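Local coordinates for protein putative NADPH:quinone oxidoreductase (PDB 3IUP) that binds NADPH and probably uses it to reduce quinones, as a putative member of the medium-chain dehydrogenase/reductase family, at residues G150-V155 with S340-E345; I357-K362 with E367-N372. All blocks are in the same frame, centred on the assembly; numbering follows the deposited sequence.

Overall arrangement
Along the chain, contact 1 comes first: the loop between helices 147-150 and 155-169 meets residues 340-345, closing a loop of 184 residues that takes in the whole parallel six-stranded nucleotide-binding sheet. Contact 2 follows in series and closes a short connection, four residues separating its segments, where helix 354-360 gives way to strand 369-372. The two neither nest nor cross, yet they touch, their centres about 11 Å apart, because strands 344-347 and 369-372 pair in parallel within one mixed sheet. Ser-343 N probably donates to Lys-368 O at 2.8 Å. Both also reach the NADPH, contact 1 through Val-155 and contact 2 through Lys-368, where the cofactor lies between the domains.

Contact 1: residues G150-V155 with S340-E345; sequences GASSFV and SHYSKE. With NDP (NADPH dihydro-nicotinamide-adenine-dinucleotide phosphate), chain C.
Ser-152 and Tyr-342 meet through their hydroxyls: Ser-152 OG and Tyr-342 OH share a hydrogen bond of 2.6 Å, in which either may be the donor. The serine oxygen lies at the ring edge, in the plane of the phenol and on its CE1 side. With OG opposite the carbonyl carbon about the first side-chain bond (chi1 -70°), the Ser-152 hydroxyl is carried toward the incoming phenol. Tight packing is confined to this spot. Ser-152 CB approaches Tyr-342 OH to 3.3 Å, and the methyl of Ala-151 adds a looser touch on the same oxygen. On the loose side Ser-340 OG comes only to 3.6 Å from Ser-152 CB, and a water links Ser-340 OG, 2.6 Å away, to Ser-152 O, the latter bond weak. Ser-340 and Tyr-342 are partly exposed, whereas Ala-151 and Ser-152 are buried, lying against Ala-41 and Pro-43 of strand 34-43. A type I turn from Gly-150 to Ser-153 shapes the buried loop; Ser-153 OG secures it with a 2.7 Å bond to Gly-150 O, the donor tilted 35° from the carbonyl plane. Past the turn, Glu-97 accepts hydrogen bonds from the backbone N of Phe-154 and Val-155. Val-155 then begins helix 155-169 and sets CG1 3.3 Å from C5N of the NADPH nicotinamide. The contact thus joins the loop leading into that helix to the chain returning from the nucleotide-binding domain toward strand 344-347. The arrangement is consistent with the interdomain junction of the medium-chain dehydrogenase/reductase fold, where the GroES-like domain and the Rossmann-type domain meet beside the cofactor.

Contact 2: residues I357-K362 with E367-N372; sequences IAVYNK and EKYLIN. With NDP (NADPH dihydro-nicotinamide-adenine-dinucleotide phosphate), chain C.
The Tyr-369 ring carries Tyr-360 CB over one face, a CH-pi contact 4.0 Å from the ring centroid and 20° off the normal. The Tyr-360 ring has Ile-357 CA over a face, offset toward the rim. Its CG stands between the backbone N and carbonyl carbon (chi1 72°), which turns the ring to meet Tyr-369 obliquely, with the planes at 49°, and OH reaches a hydrogen bond with Val-351 O. Val-359 crosses the far end of Tyr-369 at about a right angle, CG1 lying 3.5 Å from Tyr-369 OH. The same methyl meets Glu-367 OE1 at 3.4 Å. Beside these side chains a water within 2.8 Å of Glu-367 O and 3.0 Å of Val-359 O can donate to either, with more acceptors nearby than it has protons. Lys-368 turns the other way, and its bent chain brings NZ to NADPH O2N in a 2.6 Å hydrogen bond, with Asn-45 OD1 as a second partner. The end of helix 354-360 thereby packs against strand 369-372 and the residues leading into it; helix 46-53 touches Tyr-360 through Leu-49 and Phe-53, while strand 369-372 runs between strands 34-43 and 344-347.

Contact 1: residues G150-V155 with S340-E345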
loop_
_atom_site.group_PDB
_atom_site.type_symbol
_atom_site.label_atom_id
_atom_site.label_comp_id
_atom_site.label_asym_id
_atom_site.label_seq_id
_atom_site.Cartn_x
_atom_site.Cartn_y
_atom_site.Cartn_z
ATOM N N GLY A 150 -4.192 30.164 18.166
ATOM C CA GLY A 150 -3.211 29.725 17.187
ATOM C C GLY A 150 -2.347 28.553 17.554
ATOM O O GLY A 150 -1.413 28.231 16.837
ATOM N N ALA A 151 -2.658 27.905 18.663
ATOM C CA ALA A 151 -1.797 26.867 19.233
ATOM C C ALA A 151 -1.642 25.654 18.314
ATOM O O ALA A 151 -0.658 24.916 18.407
ATOM C CB ALA A 151 -2.381 26.436 20.553
ATOM N N SER A 152 -2.679 25.441 17.507
ATOM C CA SER A 152 -2.798 24.254 16.672
ATOM C C SER A 152 -2.827 24.666 15.213
ATOM O O SER A 152 -3.583 24.112 14.432
ATOM C CB SER A 152 -4.090 23.510 17.036
ATOM O OG SER A 152 -3.992 22.923 18.336
ATOM N N SER A 153 -1.998 25.638 14.835
ATOM C CA SER A 153 -2.057 26.209 13.486
ATOM C C SER A 153 -1.458 25.300 12.418
ATOM O O SER A 153 -1.713 25.495 11.216
ATOM C CB SER A 153 -1.292 27.545 13.447
ATOM O OG SER A 153 -2.000 28.503 14.166
ATOM N N PHE A 154 -0.602 24.376 12.813
ATOM C CA PHE A 154 0.162 23.613 11.813
ATOM C C PHE A 154 -0.332 22.187 11.599
ATOM O O PHE A 154 -0.697 21.806 10.476
ATOM C CB PHE A 154 1.650 23.606 12.148
ATOM C CG PHE A 154 2.313 24.950 12.052
ATOM C CD1 PHE A 154 2.965 25.323 10.888
ATOM C CD2 PHE A 154 2.338 25.817 13.135
ATOM C CE1 PHE A 154 3.624 26.561 10.790
ATOM C CE2 PHE A 154 2.978 27.044 13.056
ATOM C CZ PHE A 154 3.625 27.425 11.882
ATOM N N VAL A 155 -0.277 21.361 12.641
ATOM C CA VAL A 155 -0.346 19.927 12.465
ATOM C C VAL A 155 -1.721 19.521 11.868
ATOM O O VAL A 155 -1.816 18.922 10.786
ATOM C CB VAL A 155 -0.055 19.199 13.799
ATOM C CG1 VAL A 155 -0.344 17.675 13.769
ATOM C CG2 VAL A 155 1.468 19.447 14.219
ATOM N N SER A 340 -10.126 24.769 16.755
ATOM C CA SER A 340 -9.870 23.577 17.586
ATOM C C SER A 340 -10.501 23.698 18.966
ATOM O O SER A 340 -10.312 24.706 19.639
ATOM C CB SER A 340 -8.379 23.395 17.835
ATOM O OG SER A 340 -7.685 23.089 16.664
ATOM N N HIS A 341 -11.151 22.625 19.412
ATOM C CA HIS A 341 -11.694 22.565 20.774
ATOM C C HIS A 341 -10.734 21.836 21.711
ATOM O O HIS A 341 -10.191 20.795 21.340
ATOM C CB HIS A 341 -13.025 21.804 20.780
ATOM C CG HIS A 341 -13.547 21.516 22.159
ATOM N ND1 HIS A 341 -14.133 22.492 22.949
ATOM C CD2 HIS A 341 -13.575 20.368 22.888
ATOM C CE1 HIS A 341 -14.490 21.958 24.109
ATOM N NE2 HIS A 341 -14.159 20.674 24.100
ATOM N N TYR A 342 -10.523 22.380 22.911
ATOM C CA TYR A 342 -9.790 21.669 23.960
ATOM C C TYR A 342 -10.705 21.497 25.149
ATOM O O TYR A 342 -11.480 22.401 25.448
ATOM C CB TYR A 342 -8.572 22.475 24.395
ATOM C CG TYR A 342 -7.759 22.949 23.219
ATOM C CD1 TYR A 342 -6.909 22.072 22.531
ATOM C CD2 TYR A 342 -7.880 24.229 22.750
ATOM C CE1 TYR A 342 -6.158 22.515 21.446
ATOM C CE2 TYR A 342 -7.157 24.675 21.661
ATOM C CZ TYR A 342 -6.291 23.814 21.008
ATOM O OH TYR A 342 -5.601 24.283 19.919
ATOM N N SER A 343 -10.617 20.379 25.842
ATOM C CA SER A 343 -11.445 20.172 27.017
ATOM C C SER A 343 -10.834 20.771 28.272
ATOM O O SER A 343 -11.517 20.988 29.237
ATOM C CB SER A 343 -11.757 18.689 27.205
ATOM O OG SER A 343 -10.587 17.956 27.488
ATOM N N LYS A 344 -9.527 21.039 28.280
ATOM C CA LYS A 344 -8.881 21.584 29.469
ATOM C C LYS A 344 -7.569 22.277 29.070
ATOM O O LYS A 344 -6.916 21.850 28.116
ATOM C CB LYS A 344 -8.601 20.468 30.478
ATOM C CG LYS A 344 -8.289 20.927 31.919
ATOM C CD LYS A 344 -8.214 19.658 32.825
ATOM C CE LYS A 344 -8.151 19.984 34.315
ATOM N NZ LYS A 344 -9.516 20.361 34.861
ATOM N N GLU A 345 -7.230 23.367 29.747
ATOM C CA GLU A 345 -5.905 23.980 29.629
ATOM C C GLU A 345 -5.136 23.712 30.909
ATOM O O GLU A 345 -5.632 24.017 32.013
ATOM C CB GLU A 345 -6.004 25.474 29.396
ATOM C CG GLU A 345 -4.641 26.169 29.325
ATOM C CD GLU A 345 -4.715 27.650 28.987
ATOM O OE1 GLU A 345 -5.176 27.992 27.883
ATOM O OE2 GLU A 345 -4.272 28.481 29.797
HETATM P PA NDP C . -8.282 13.940 18.411
HETATM O O1A NDP C . -8.954 15.218 18.304
HETATM O O2A NDP C . -7.639 13.567 19.691
HETATM O O5B NDP C . -9.450 12.827 18.041
HETATM C C5B NDP C . -9.031 11.460 17.978
HETATM C C4B NDP C . -10.164 10.641 17.440
HETATM O O4B NDP C . -9.678 9.332 17.367
HETATM C C3B NDP C . -11.404 10.650 18.349
HETATM O O3B NDP C . -12.624 10.879 17.677
HETATM C C2B NDP C . -11.434 9.215 18.920
HETATM O O2B NDP C . -12.747 8.691 19.118
HETATM C C1B NDP C . -10.713 8.451 17.818
HETATM N N9A NDP C . -10.062 7.222 18.290
HETATM C C8A NDP C . -9.202 7.142 19.366
HETATM N N7A NDP C . -8.735 5.884 19.451
HETATM C C5A NDP C . -9.278 5.139 18.421
HETATM C C6A NDP C . -9.170 3.795 18.010
HETATM N N6A NDP C . -8.476 2.865 18.689
HETATM N N1A NDP C . -9.868 3.378 16.896
HETATM C C2A NDP C . -10.683 4.222 16.207
HETATM N N3A NDP C . -10.784 5.534 16.610
HETATM C C4A NDP C . -10.102 5.985 17.690
HETATM O O3 NDP C . -7.130 13.680 17.307
HETATM P PN NDP C . -6.545 14.727 16.307
HETATM O O1N NDP C . -7.539 15.401 15.509
HETATM O O2N NDP C . -5.522 15.612 16.962
HETATM O O5D NDP C . -5.720 13.721 15.325
HETATM C C5D NDP C . -6.448 12.879 14.417
HETATM C C4D NDP C . -5.503 11.849 13.808
HETATM O O4D NDP C . -4.725 12.539 12.807
HETATM C C3D NDP C . -4.519 11.168 14.781
HETATM O O3D NDP C . -4.337 9.803 14.459
HETATM C C2D NDP C . -3.232 11.923 14.493
HETATM O O2D NDP C . -2.032 11.247 14.838
HETATM C C1D NDP C . -3.380 12.094 12.979
HETATM N N1N NDP C . -2.443 13.084 12.399
HETATM C C2N NDP C . -1.485 12.588 11.578
HETATM C C3N NDP C . -0.551 13.405 10.998
HETATM C C7N NDP C . 0.425 12.854 9.977
HETATM O O7N NDP C . 1.414 13.729 9.538
HETATM N N7N NDP C . 0.407 11.599 9.509
HETATM C C4N NDP C . -0.742 14.872 11.036
HETATM C C5N NDP C . -1.846 15.323 11.958
HETATM C C6N NDP C . -2.664 14.402 12.601
HETATM P P2B NDP C . -13.169 7.966 20.532
HETATM O O1X NDP C . -13.865 9.038 21.382
HETATM O O2X NDP C . -11.972 7.380 21.274
HETATM O O3X NDP C . -14.139 6.858 20.093
HETATM O O HOH W 1 -6.717 25.090 15.343
#

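Contact 2: residues I357-K362 with E367-N372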
loop_
_atom_site.group_PDB
_atom_site.type_symbol
_atom_site.label_atom_id
_atom_site.label_comp_id
_atom_site.label_asym_id
_atom_site.label_seq_id
_atom_site.Cartn_x
_atom_site.Cartn_y
_atom_site.Cartn_z
ATOM N N ILE A 357 -2.934 12.556 32.844
ATOM C CA ILE A 357 -2.474 11.585 31.842
ATOM C C ILE A 357 -3.587 10.591 31.484
ATOM O O ILE A 357 -3.869 10.320 30.301
ATOM C CB ILE A 357 -1.187 10.846 32.337
ATOM C CG1 ILE A 357 0.001 11.854 32.394
ATOM C CG2 ILE A 357 -0.847 9.674 31.413
ATOM C CD1 ILE A 357 1.302 11.284 32.855
ATOM N N ALA A 358 -4.212 10.055 32.520
ATOM C CA ALA A 358 -5.322 9.107 32.325
ATOM C C ALA A 358 -6.413 9.610 31.371
ATOM O O ALA A 358 -6.998 8.820 30.635
ATOM C CB ALA A 358 -5.929 8.727 33.662
ATOM N N VAL A 359 -6.681 10.919 31.346
ATOM C CA VAL A 359 -7.647 11.470 30.390
ATOM C C VAL A 359 -7.065 11.779 29.041
ATOM O O VAL A 359 -7.542 11.285 28.016
ATOM C CB VAL A 359 -8.323 12.726 30.980
ATOM C CG1 VAL A 359 -9.360 13.311 30.001
ATOM C CG2 VAL A 359 -8.891 12.390 32.355
ATOM N N TYR A 360 -5.989 12.567 28.997
ATOM C CA TYR A 360 -5.539 13.033 27.724
ATOM C C TYR A 360 -4.949 11.917 26.848
ATOM O O TYR A 360 -5.031 11.962 25.617
ATOM C CB TYR A 360 -4.652 14.274 27.889
ATOM C CG TYR A 360 -3.254 14.144 28.471
ATOM C CD1 TYR A 360 -2.228 13.571 27.736
ATOM C CD2 TYR A 360 -2.946 14.728 29.690
ATOM C CE1 TYR A 360 -0.918 13.509 28.247
ATOM C CE2 TYR A 360 -1.653 14.724 30.194
ATOM C CZ TYR A 360 -0.636 14.092 29.459
ATOM O OH TYR A 360 0.637 14.067 29.967
ATOM N N ASN A 361 -4.411 10.907 27.491
ATOM C CA ASN A 361 -3.829 9.799 26.770
ATOM C C ASN A 361 -4.874 8.850 26.122
ATOM O O ASN A 361 -4.480 7.954 25.373
ATOM C CB ASN A 361 -2.794 9.060 27.638
ATOM C CG ASN A 361 -1.777 8.315 26.792
ATOM O OD1 ASN A 361 -1.461 8.736 25.675
ATOM N ND2 ASN A 361 -1.321 7.182 27.273
ATOM N N LYS A 362 -6.186 9.101 26.312
ATOM C CA LYS A 362 -7.215 8.282 25.636
ATOM C C LYS A 362 -7.357 8.666 24.174
ATOM O O LYS A 362 -7.905 7.884 23.391
ATOM C CB LYS A 362 -8.583 8.435 26.269
ATOM C CG LYS A 362 -8.701 8.111 27.750
ATOM C CD LYS A 362 -10.148 8.382 28.184
ATOM N N GLU A 367 -11.720 15.621 23.787
ATOM C CA GLU A 367 -10.948 15.596 25.008
ATOM C C GLU A 367 -9.477 15.834 24.703
ATOM O O GLU A 367 -8.636 15.118 25.238
ATOM C CB GLU A 367 -11.164 14.288 25.787
ATOM C CG GLU A 367 -12.619 14.121 26.219
ATOM C CD GLU A 367 -12.874 12.986 27.187
ATOM O OE1 GLU A 367 -12.339 13.048 28.322
ATOM O OE2 GLU A 367 -13.654 12.043 26.814
ATOM N N LYS A 368 -9.199 16.813 23.838
ATOM C CA LYS A 368 -7.845 17.294 23.624
ATOM C C LYS A 368 -7.455 18.334 24.688
ATOM O O LYS A 368 -8.222 19.250 24.991
ATOM C CB LYS A 368 -7.659 17.864 22.239
ATOM C CG LYS A 368 -6.173 18.166 21.909
ATOM C CD LYS A 368 -5.966 18.803 20.555
ATOM C CE LYS A 368 -6.247 17.829 19.395
ATOM N NZ LYS A 368 -5.240 16.770 19.291
ATOM N N TYR A 369 -6.266 18.167 25.248
ATOM C CA TYR A 369 -5.764 19.066 26.284
ATOM C C TYR A 369 -4.800 20.083 25.661
ATOM O O TYR A 369 -4.033 19.729 24.783
ATOM C CB TYR A 369 -5.054 18.280 27.389
ATOM C CG TYR A 369 -5.954 17.728 28.483
ATOM C CD1 TYR A 369 -7.242 17.293 28.225
ATOM C CD2 TYR A 369 -5.479 17.643 29.797
ATOM C CE1 TYR A 369 -8.042 16.800 29.268
ATOM C CE2 TYR A 369 -6.262 17.157 30.832
ATOM C CZ TYR A 369 -7.545 16.743 30.557
ATOM O OH TYR A 369 -8.288 16.255 31.604
ATOM N N LEU A 370 -4.833 21.313 26.172
ATOM C CA LEU A 370 -3.934 22.413 25.748
ATOM C C LEU A 370 -3.009 22.696 26.918
ATOM O O LEU A 370 -3.472 22.805 28.051
ATOM C CB LEU A 370 -4.729 23.653 25.450
ATOM C CG LEU A 370 -3.965 24.849 24.893
ATOM C CD1 LEU A 370 -3.426 24.493 23.494
ATOM C CD2 LEU A 370 -4.888 26.089 24.872
ATOM N N ILE A 371 -1.714 22.774 26.661
ATOM C CA ILE A 371 -0.766 23.144 27.692
ATOM C C ILE A 371 -0.458 24.608 27.571
ATOM O O ILE A 371 -0.203 25.137 26.461
ATOM C CB ILE A 371 0.562 22.363 27.577
ATOM C CG1 ILE A 371 0.355 20.850 27.671
ATOM C CG2 ILE A 371 1.617 22.816 28.663
ATOM C CD1 ILE A 371 1.545 20.045 27.081
ATOM N N ASN A 372 -0.455 25.292 28.707
ATOM C CA ASN A 372 0.129 26.612 28.774
ATOM C C ASN A 372 1.380 26.517 29.627
ATOM O O ASN A 372 1.288 26.459 30.854
ATOM C CB ASN A 372 -0.845 27.627 29.369
ATOM C CG ASN A 372 -0.208 29.008 29.548
ATOM O OD1 ASN A 372 0.991 29.202 29.339
ATOM N ND2 ASN A 372 -1.032 29.977 29.894
HETATM P PA NDP C . -8.282 13.940 18.411
HETATM O O1A NDP C . -8.954 15.218 18.304
HETATM O O2A NDP C . -7.639 13.567 19.691
HETATM O O5B NDP C . -9.450 12.827 18.041
HETATM C C5B NDP C . -9.031 11.460 17.978
HETATM C C4B NDP C . -10.164 10.641 17.440
HETATM O O4B NDP C . -9.678 9.332 17.367
HETATM C C3B NDP C . -11.404 10.650 18.349
HETATM O O3B NDP C . -12.624 10.879 17.677
HETATM C C2B NDP C . -11.434 9.215 18.920
HETATM O O2B NDP C . -12.747 8.691 19.118
HETATM C C1B NDP C . -10.713 8.451 17.818
HETATM N N9A NDP C . -10.062 7.222 18.290
HETATM C C8A NDP C . -9.202 7.142 19.366
HETATM N N7A NDP C . -8.735 5.884 19.451
HETATM C C5A NDP C . -9.278 5.139 18.421
HETATM C C6A NDP C . -9.170 3.795 18.010
HETATM N N6A NDP C . -8.476 2.865 18.689
HETATM N N1A NDP C . -9.868 3.378 16.896
HETATM C C2A NDP C . -10.683 4.222 16.207
HETATM N N3A NDP C . -10.784 5.534 16.610
HETATM C C4A NDP C . -10.102 5.985 17.690
HETATM O O3 NDP C . -7.130 13.680 17.307
HETATM P PN NDP C . -6.545 14.727 16.307
HETATM O O1N NDP C . -7.539 15.401 15.509
HETATM O O2N NDP C . -5.522 15.612 16.962
HETATM O O5D NDP C . -5.720 13.721 15.325
HETATM C C5D NDP C . -6.448 12.879 14.417
HETATM C C4D NDP C . -5.503 11.849 13.808
HETATM O O4D NDP C . -4.725 12.539 12.807
HETATM C C3D NDP C . -4.519 11.168 14.781
HETATM O O3D NDP C . -4.337 9.803 14.459
HETATM C C2D NDP C . -3.232 11.923 14.493
HETATM O O2D NDP C . -2.032 11.247 14.838
HETATM C C1D NDP C . -3.380 12.094 12.979
HETATM N N1N NDP C . -2.443 13.084 12.399
HETATM C C2N NDP C . -1.485 12.588 11.578
HETATM C C3N NDP C . -0.551 13.405 10.998
HETATM C C7N NDP C . 0.425 12.854 9.977
HETATM O O7N NDP C . 1.414 13.729 9.538
HETATM N N7N NDP C . 0.407 11.599 9.509
HETATM C C4N NDP C . -0.742 14.872 11.036
HETATM C C5N NDP C . -1.846 15.323 11.958
HETATM C C6N NDP C . -2.664 14.402 12.601
HETATM P P2B NDP C . -13.169 7.966 20.532
HETATM O O1X NDP C . -13.865 9.038 21.382
HETATM O O2X NDP C . -11.972 7.380 21.274
HETATM O O3X NDP C . -14.139 6.858 20.093
HETATM O O HOH W 2 -8.434 12.354 25.363
#